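Long-range contacts in acyl-CoA thioester hydrolase HI0827 (Haemophilus influenzae Rd KW20, PDB 3BJK), which hydrolyses the thioester bond of a broad range of acyl-coenzyme A substrates, probably including long-chain fatty acyl-CoAs, as a hexameric hotdog-fold enzyme: residues Ile72-Gln83 against Ile94-Ser105; Lys13-Leu21 against Gln41-Leu49. The protein carries 1 engineered substitution. All blocks are in the same frame, centred on the assembly; numbering follows the deposited sequence.

Interaction 1 (Ile72-Gln83 against Ile94-Ser105); sequences ISVGDVVCCYGQ and IKVEVWVKKVAS
Asp76 and Lys102 close the end of this antiparallel strand pair with a salt bridge, NZ of Lys102 standing 2.8 Å from OD1 of Asp76 on the syn side of the carboxylate. The two side chains lie alongside each other and point the same way; bends at chi2 (-54°) and chi3 (-137°) of Lys102 bring its ammonium back to the acid although its CB leads away. The other oxygen, OD2, accepts the backbone N-H of Ser73 at 2.9 Å from above the carboxylate plane, which ties the acid back to the start of its own type II turn, Ser73-Asp76, while Lys102 and a water hold it from outside. A second water joins the turn to the other segment, donating to Gly75 O and accepting from Ala104 N.

Along the strands, four pairs from Val77-Lys101 to Gln83-Lys95 each exchange two backbone hydrogen bonds. On the face carrying Cys79 and Glu97, Tyr81 turns its ring edge toward the five-membered ring of Trp99 in an offset edge-to-face pair, planes at 87° and centroids 5.5 Å apart. NE1 of Trp99 donates a hydrogen bond to OE1 of Glu97 (2.8 Å), which lies in the indole plane, while OE2 is salt-bridged to Arg10. The reverse face is apolar: CG1 of Val78 meets CG1 of Val98 at 3.5 Å, SG of Cys80 lies against CG2 of Val98, and Val100 places CG2 3.9 Å from CG1 of Ile72, from the loop before the strand.

Farther out, Met42 of helix 35-54 packs on Val96, and Lys101 forms a salt bridge with Glu52 of the second subunit. This is the 77-87/91-101 hairpin at the middle of a hotdog sheet, one face of which packs against the long central helix.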
# COMPACT_ATOMS: atom_id res chain seq x y z
N ILE C 72 14.53 -0.51 13.77
CA ILE C 72 13.65 0.66 13.89
C ILE C 72 12.31 0.27 14.46
O ILE C 72 11.78 -0.78 14.15
CB ILE C 72 13.44 1.37 12.49
CG1 ILE C 72 14.75 1.86 11.93
CG2 ILE C 72 12.44 2.53 12.61
CD1 ILE C 72 14.66 2.43 10.59
N SER C 73 11.75 1.10 15.33
CA SER C 73 10.47 0.85 15.95
C SER C 73 9.37 1.71 15.34
O SER C 73 9.59 2.83 14.91
CB SER C 73 10.51 1.14 17.45
OG SER C 73 11.37 0.20 18.07
N VAL C 74 8.15 1.20 15.38
CA VAL C 74 6.97 2.01 15.05
C VAL C 74 6.94 3.31 15.89
O VAL C 74 7.12 3.28 17.10
CB VAL C 74 5.65 1.21 15.28
CG1 VAL C 74 4.43 2.09 15.10
CG2 VAL C 74 5.59 0.06 14.30
N GLY C 75 6.68 4.43 15.23
CA GLY C 75 6.60 5.69 15.95
C GLY C 75 7.93 6.45 16.05
O GLY C 75 7.91 7.61 16.46
N ASP C 76 9.06 5.81 15.69
CA ASP C 76 10.38 6.47 15.61
C ASP C 76 10.33 7.48 14.44
O ASP C 76 9.72 7.22 13.43
CB ASP C 76 11.51 5.46 15.24
CG ASP C 76 11.97 4.59 16.40
OD1 ASP C 76 11.53 4.76 17.55
OD2 ASP C 76 12.79 3.68 16.11
N VAL C 77 10.98 8.62 14.60
CA VAL C 77 11.24 9.54 13.50
C VAL C 77 12.47 8.98 12.81
O VAL C 77 13.44 8.63 13.48
CB VAL C 77 11.49 10.95 13.99
CG1 VAL C 77 11.94 11.84 12.84
CG2 VAL C 77 10.26 11.49 14.68
N VAL C 78 12.41 8.85 11.48
CA VAL C 78 13.47 8.25 10.69
C VAL C 78 14.01 9.27 9.67
O VAL C 78 13.25 9.79 8.84
CB VAL C 78 12.98 6.97 9.98
CG1 VAL C 78 14.12 6.31 9.12
CG2 VAL C 78 12.42 5.97 11.02
N CYS C 79 15.31 9.57 9.78
CA CYS C 79 16.06 10.49 8.89
C CYS C 79 17.10 9.75 8.09
O CYS C 79 17.77 8.87 8.66
CB CYS C 79 16.83 11.53 9.69
SG CYS C 79 15.80 12.55 10.70
N CYS C 80 17.31 10.17 6.83
CA CYS C 80 18.38 9.62 5.96
C CYS C 80 19.31 10.77 5.60
O CYS C 80 18.85 11.80 5.17
CB CYS C 80 17.82 8.99 4.70
SG CYS C 80 16.87 7.46 4.97
N TYR C 81 20.59 10.59 5.88
CA TYR C 81 21.62 11.57 5.55
C TYR C 81 22.56 11.01 4.50
O TYR C 81 22.88 9.81 4.48
CB TYR C 81 22.43 11.95 6.77
CG TYR C 81 21.67 12.66 7.83
CD1 TYR C 81 20.99 11.95 8.82
CD2 TYR C 81 21.63 14.06 7.87
CE1 TYR C 81 20.30 12.58 9.80
CE2 TYR C 81 20.93 14.71 8.85
CZ TYR C 81 20.26 13.96 9.82
OH TYR C 81 19.60 14.61 10.85
N GLY C 82 22.98 11.90 3.61
CA GLY C 82 23.78 11.52 2.47
C GLY C 82 25.07 12.31 2.42
O GLY C 82 25.08 13.50 2.72
N GLN C 83 26.15 11.62 2.07
CA GLN C 83 27.42 12.21 1.80
C GLN C 83 27.92 11.68 0.44
O GLN C 83 28.20 10.49 0.30
CB GLN C 83 28.40 11.85 2.93
CG GLN C 83 29.75 12.41 2.74
CD GLN C 83 30.68 12.01 3.85
OE1 GLN C 83 30.27 11.34 4.82
NE2 GLN C 83 31.95 12.39 3.72
N ILE C 94 27.25 7.66 -3.16
CA ILE C 94 26.70 8.38 -2.04
C ILE C 94 26.67 7.40 -0.86
O ILE C 94 26.15 6.30 -0.99
CB ILE C 94 25.28 8.96 -2.30
CG1 ILE C 94 25.35 10.08 -3.32
CG2 ILE C 94 24.66 9.47 -0.97
CD1 ILE C 94 24.14 10.51 -3.89
N LYS C 95 27.25 7.79 0.27
CA LYS C 95 27.02 7.07 1.54
C LYS C 95 25.76 7.60 2.24
O LYS C 95 25.62 8.83 2.47
CB LYS C 95 28.23 7.16 2.44
CG LYS C 95 28.16 6.21 3.69
CD LYS C 95 29.30 6.52 4.61
CE LYS C 95 29.40 5.52 5.77
NZ LYS C 95 28.17 4.80 5.97
N VAL C 96 24.84 6.70 2.57
CA VAL C 96 23.60 7.03 3.29
C VAL C 96 23.65 6.44 4.70
O VAL C 96 24.05 5.28 4.85
CB VAL C 96 22.37 6.48 2.52
CG1 VAL C 96 21.05 6.73 3.25
CG2 VAL C 96 22.34 7.07 1.12
N GLU C 97 23.38 7.26 5.72
CA GLU C 97 23.14 6.79 7.08
C GLU C 97 21.70 7.08 7.46
O GLU C 97 21.15 8.19 7.18
CB GLU C 97 23.99 7.50 8.07
CG GLU C 97 25.50 7.41 7.84
CD GLU C 97 26.30 8.00 9.01
OE1 GLU C 97 25.81 8.94 9.70
OE2 GLU C 97 27.44 7.54 9.22
N VAL C 98 21.08 6.06 8.05
CA VAL C 98 19.74 6.13 8.67
C VAL C 98 19.82 6.27 10.15
O VAL C 98 20.49 5.50 10.82
CB VAL C 98 18.84 4.95 8.32
CG1 VAL C 98 17.45 5.20 8.82
CG2 VAL C 98 18.82 4.72 6.81
N TRP C 99 19.18 7.33 10.63
CA TRP C 99 19.18 7.71 12.00
C TRP C 99 17.72 7.79 12.46
O TRP C 99 16.83 8.20 11.70
CB TRP C 99 19.86 9.08 12.17
CG TRP C 99 21.37 9.08 12.06
CD1 TRP C 99 22.13 9.01 10.91
CD2 TRP C 99 22.28 9.19 13.13
NE1 TRP C 99 23.45 9.05 11.22
CE2 TRP C 99 23.58 9.16 12.58
CE3 TRP C 99 22.13 9.30 14.52
CZ2 TRP C 99 24.71 9.23 13.37
CZ3 TRP C 99 23.27 9.37 15.31
CH2 TRP C 99 24.55 9.34 14.72
N VAL C 100 17.51 7.41 13.70
CA VAL C 100 16.23 7.49 14.39
C VAL C 100 16.29 8.52 15.52
O VAL C 100 17.34 8.73 16.16
CB VAL C 100 15.85 6.08 14.96
CG1 VAL C 100 14.95 6.15 16.13
CG2 VAL C 100 15.28 5.16 13.85
N LYS C 101 15.15 9.16 15.77
CA LYS C 101 14.91 9.98 16.96
C LYS C 101 13.65 9.50 17.69
O LYS C 101 12.58 9.36 17.07
CB LYS C 101 14.74 11.45 16.54
CG LYS C 101 14.56 12.47 17.68
CD LYS C 101 14.28 13.88 17.09
CE LYS C 101 14.21 14.95 18.09
NZ LYS C 101 14.05 16.32 17.51
N LYS C 102 13.80 9.23 19.00
CA LYS C 102 12.69 8.86 19.88
C LYS C 102 11.98 10.14 20.33
O LYS C 102 12.55 10.94 21.08
CB LYS C 102 13.18 8.15 21.16
CG LYS C 102 14.06 6.93 20.97
CD LYS C 102 13.41 5.94 20.08
CE LYS C 102 13.55 4.51 20.60
NZ LYS C 102 12.78 3.57 19.71
N VAL C 103 10.73 10.30 19.90
CA VAL C 103 9.90 11.48 20.25
C VAL C 103 8.68 11.11 21.09
O VAL C 103 8.17 11.97 21.84
CB VAL C 103 9.44 12.26 18.99
CG1 VAL C 103 10.65 12.75 18.19
CG2 VAL C 103 8.56 11.38 18.07
N ALA C 104 8.20 9.87 20.97
CA ALA C 104 7.04 9.39 21.74
C ALA C 104 7.21 7.97 22.30
O ALA C 104 6.23 7.35 22.75
CB ALA C 104 5.76 9.47 20.92
N SER C 105 8.44 7.47 22.29
CA SER C 105 8.83 6.26 23.00
C SER C 105 10.03 6.62 23.87
O SER C 105 10.64 7.66 23.67
CB SER C 105 9.25 5.18 22.02
OG SER C 105 10.65 5.25 21.82
O HOH W 1 9.06 7.94 18.97
O HOH W 2 14.46 2.09 17.28

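Interaction 2 (Lys13-Leu21 against Gln41-Leu49). Engineered in segment 41-49: Ala43 (natural residue Asp). With EDO (1,2-ethanediol), chain B.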
# COMPACT_ATOMS: atom_id res chain seq x y z
N LYS C 13 26.65 12.22 9.63
CA LYS C 13 27.40 12.87 8.56
C LYS C 13 26.50 12.96 7.32
O LYS C 13 25.79 12.00 6.97
CB LYS C 13 28.65 12.09 8.18
CG LYS C 13 29.72 12.05 9.23
CD LYS C 13 31.05 11.59 8.61
CE LYS C 13 32.09 11.27 9.68
NZ LYS C 13 33.49 11.28 9.10
N GLY C 14 26.56 14.11 6.66
CA GLY C 14 25.87 14.29 5.41
C GLY C 14 24.78 15.35 5.48
O GLY C 14 24.56 15.97 6.51
N VAL C 15 24.09 15.53 4.36
CA VAL C 15 22.96 16.42 4.32
C VAL C 15 21.70 15.60 4.55
O VAL C 15 21.66 14.42 4.29
CB VAL C 15 22.92 17.22 3.00
CG1 VAL C 15 24.16 18.04 2.90
CG2 VAL C 15 22.80 16.33 1.79
N LEU C 16 20.65 16.25 5.03
CA LEU C 16 19.43 15.53 5.31
C LEU C 16 18.76 15.28 3.96
O LEU C 16 18.51 16.21 3.20
CB LEU C 16 18.51 16.28 6.24
CG LEU C 16 17.16 15.59 6.55
CD1 LEU C 16 17.34 14.44 7.48
CD2 LEU C 16 16.30 16.60 7.22
N LEU C 17 18.53 14.02 3.68
CA LEU C 17 17.89 13.59 2.46
C LEU C 17 16.37 13.43 2.60
O LEU C 17 15.59 13.88 1.74
CB LEU C 17 18.46 12.26 2.03
CG LEU C 17 19.99 12.17 1.94
CD1 LEU C 17 20.40 10.76 1.77
CD2 LEU C 17 20.50 13.07 0.80
N LEU C 18 15.98 12.76 3.69
CA LEU C 18 14.62 12.34 3.89
C LEU C 18 14.34 12.29 5.36
O LEU C 18 15.24 12.00 6.13
CB LEU C 18 14.35 10.93 3.42
CG LEU C 18 14.31 10.52 1.95
CD1 LEU C 18 13.93 9.03 1.94
CD2 LEU C 18 13.32 11.33 1.19
N ARG C 19 13.09 12.55 5.71
CA ARG C 19 12.62 12.50 7.08
C ARG C 19 11.15 12.06 7.10
O ARG C 19 10.29 12.68 6.44
CB ARG C 19 12.73 13.84 7.79
CG ARG C 19 12.55 13.75 9.30
CD ARG C 19 13.07 15.01 9.95
NE ARG C 19 13.18 15.01 11.41
CZ ARG C 19 12.37 15.60 12.28
NH1 ARG C 19 11.25 16.22 11.91
NH2 ARG C 19 12.65 15.54 13.57
N THR C 20 10.86 11.06 7.91
CA THR C 20 9.54 10.47 7.96
C THR C 20 9.25 9.78 9.32
O THR C 20 10.09 9.73 10.18
CB THR C 20 9.24 9.56 6.74
OG1 THR C 20 7.84 9.37 6.65
CG2 THR C 20 9.88 8.22 6.80
N LEU C 21 8.03 9.27 9.49
CA LEU C 21 7.66 8.54 10.69
C LEU C 21 7.51 7.05 10.34
O LEU C 21 6.87 6.70 9.35
CB LEU C 21 6.35 9.07 11.24
CG LEU C 21 6.08 8.58 12.68
CD1 LEU C 21 6.87 9.39 13.66
CD2 LEU C 21 4.62 8.62 13.02
N GLN C 41 13.80 3.60 1.67
CA GLN C 41 14.03 4.98 2.17
C GLN C 41 15.44 5.44 1.78
O GLN C 41 15.64 6.52 1.26
CB GLN C 41 13.86 5.06 3.71
CG GLN C 41 12.47 4.96 4.16
CD GLN C 41 11.62 6.16 3.76
OE1 GLN C 41 10.72 5.99 3.00
NE2 GLN C 41 11.94 7.39 4.23
N MET C 42 16.44 4.60 2.03
CA MET C 42 17.84 4.91 1.63
C MET C 42 17.96 5.13 0.15
O MET C 42 18.58 6.09 -0.25
CB MET C 42 18.81 3.82 2.07
CG MET C 42 18.92 3.67 3.62
SD MET C 42 20.29 2.64 4.17
CE MET C 42 19.68 1.04 3.75
N ALA C 43 17.30 4.27 -0.64
CA ALA C 43 17.29 4.39 -2.10
C ALA C 43 16.68 5.70 -2.62
O ALA C 43 17.25 6.37 -3.56
CB ALA C 43 16.52 3.24 -2.68
N MET C 44 15.52 6.04 -2.06
CA MET C 44 14.83 7.24 -2.42
C MET C 44 15.61 8.48 -2.03
O MET C 44 15.79 9.41 -2.85
CB MET C 44 13.45 7.22 -1.77
CG MET C 44 12.67 8.48 -1.81
SD MET C 44 10.94 8.20 -1.35
CE MET C 44 10.57 6.64 -2.00
N GLY C 45 16.10 8.48 -0.78
CA GLY C 45 16.89 9.57 -0.27
C GLY C 45 18.17 9.79 -1.05
O GLY C 45 18.45 10.87 -1.54
N GLY C 46 18.94 8.73 -1.17
CA GLY C 46 20.18 8.76 -1.97
C GLY C 46 19.99 9.29 -3.37
O GLY C 46 20.77 10.13 -3.84
N ALA C 47 18.91 8.85 -4.01
CA ALA C 47 18.56 9.27 -5.39
C ALA C 47 18.24 10.74 -5.52
O ALA C 47 18.58 11.36 -6.57
CB ALA C 47 17.39 8.47 -5.89
N ILE C 48 17.60 11.31 -4.51
CA ILE C 48 17.30 12.76 -4.49
C ILE C 48 18.61 13.55 -4.64
O ILE C 48 18.72 14.43 -5.45
CB ILE C 48 16.53 13.20 -3.20
CG1 ILE C 48 15.07 12.69 -3.21
CG2 ILE C 48 16.49 14.72 -3.09
CD1 ILE C 48 14.26 12.93 -1.89
N LEU C 49 19.59 13.21 -3.81
CA LEU C 49 20.88 13.87 -3.79
C LEU C 49 21.64 13.64 -5.15
O LEU C 49 22.19 14.58 -5.74
CB LEU C 49 21.71 13.38 -2.63
CG LEU C 49 22.79 14.36 -2.05
CD1 LEU C 49 23.99 13.62 -1.61
CD2 LEU C 49 23.17 15.58 -2.90
C1 EDO B . 11.17 19.42 13.42
O1 EDO B . 10.44 18.25 13.84
C2 EDO B . 12.68 19.34 13.71
O2 EDO B . 12.98 18.85 15.04
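The seam between the outermost strand of the chain's sheet and the central helix of the hotdog fold is filled here by Leu17 and Leu18, which both reach toward helix 41-49 from a classic beta bulge opposite Cys80. Two successive leucines are thereby turned to the same side. Leu18 sits over the helix backbone at Gly45, with its CG 3.5 Å from Gly45 CA, and its methyls fork: CD1 lies 3.1 Å from Gln41 O and also touches NE2 of Gln41, whereas CD2 meets CD1 of Ile48 at 3.6 Å. Met44 flanks the same leucine, its side chain crossing Leu18 at about a right angle.

Leu17 meets the same Gly45 and extends toward Leu49, a turn further on. Its CG points anti to its own carbonyl carbon (chi1 -52°), CD1 approaching Gly45 C and CD2 resting 3.7 Å from CB of Leu49. Because Gly45 carries no side chain, strand and helix axes approach to 7.1 Å, at 140° between their directions.

In the hotdog fold the long helix is wrapped by the antiparallel sheet, and strand 15-21 forms one margin of that sheet within the chain. At its C-terminal end Thr20 presents CG2 to the Gln41 amide, 3.4 Å from NE2, the glutamine chain being folded at chi2 (-67°) toward the strand. Val15 CG2 touches Leu49 CG more loosely at the other end.

Arg19 heads away from the helix toward the subunit interface. NH2 forms a salt bridge with Glu52 and NH1 a hydrogen bond to Leu17 O, both of the second subunit, and NH1 also donates to O1 of a 1,2-ethanediol at 2.9 Å, near the guanidinium plane. On the helix face turned from this strand lies Ala43, an engineered replacement of the natural aspartate, which packs on Met39 of the fourth subunit.

How the interactions relate
Interaction 2 comes first along the chain, and both its segments precede those of interaction 1. Their centres are about 10 Å apart, and they share one antiparallel sheet in which strand 15-21 neighbours strand 77-87. Probable hydrogen bonds, from Leu17 N to Cys80 O and from Val15 N to Gly82 O, join the two directly. Interaction 1 builds part of the sheet and interaction 2 lays the helix against its outermost strand within the chain, while Met42, with CG 3.4 Å from Val98 CG2, carries the helix on to the apolar face of the middle strand. Residues from each contact meet the second subunit, tying the hotdog core to the oligomeric assembly.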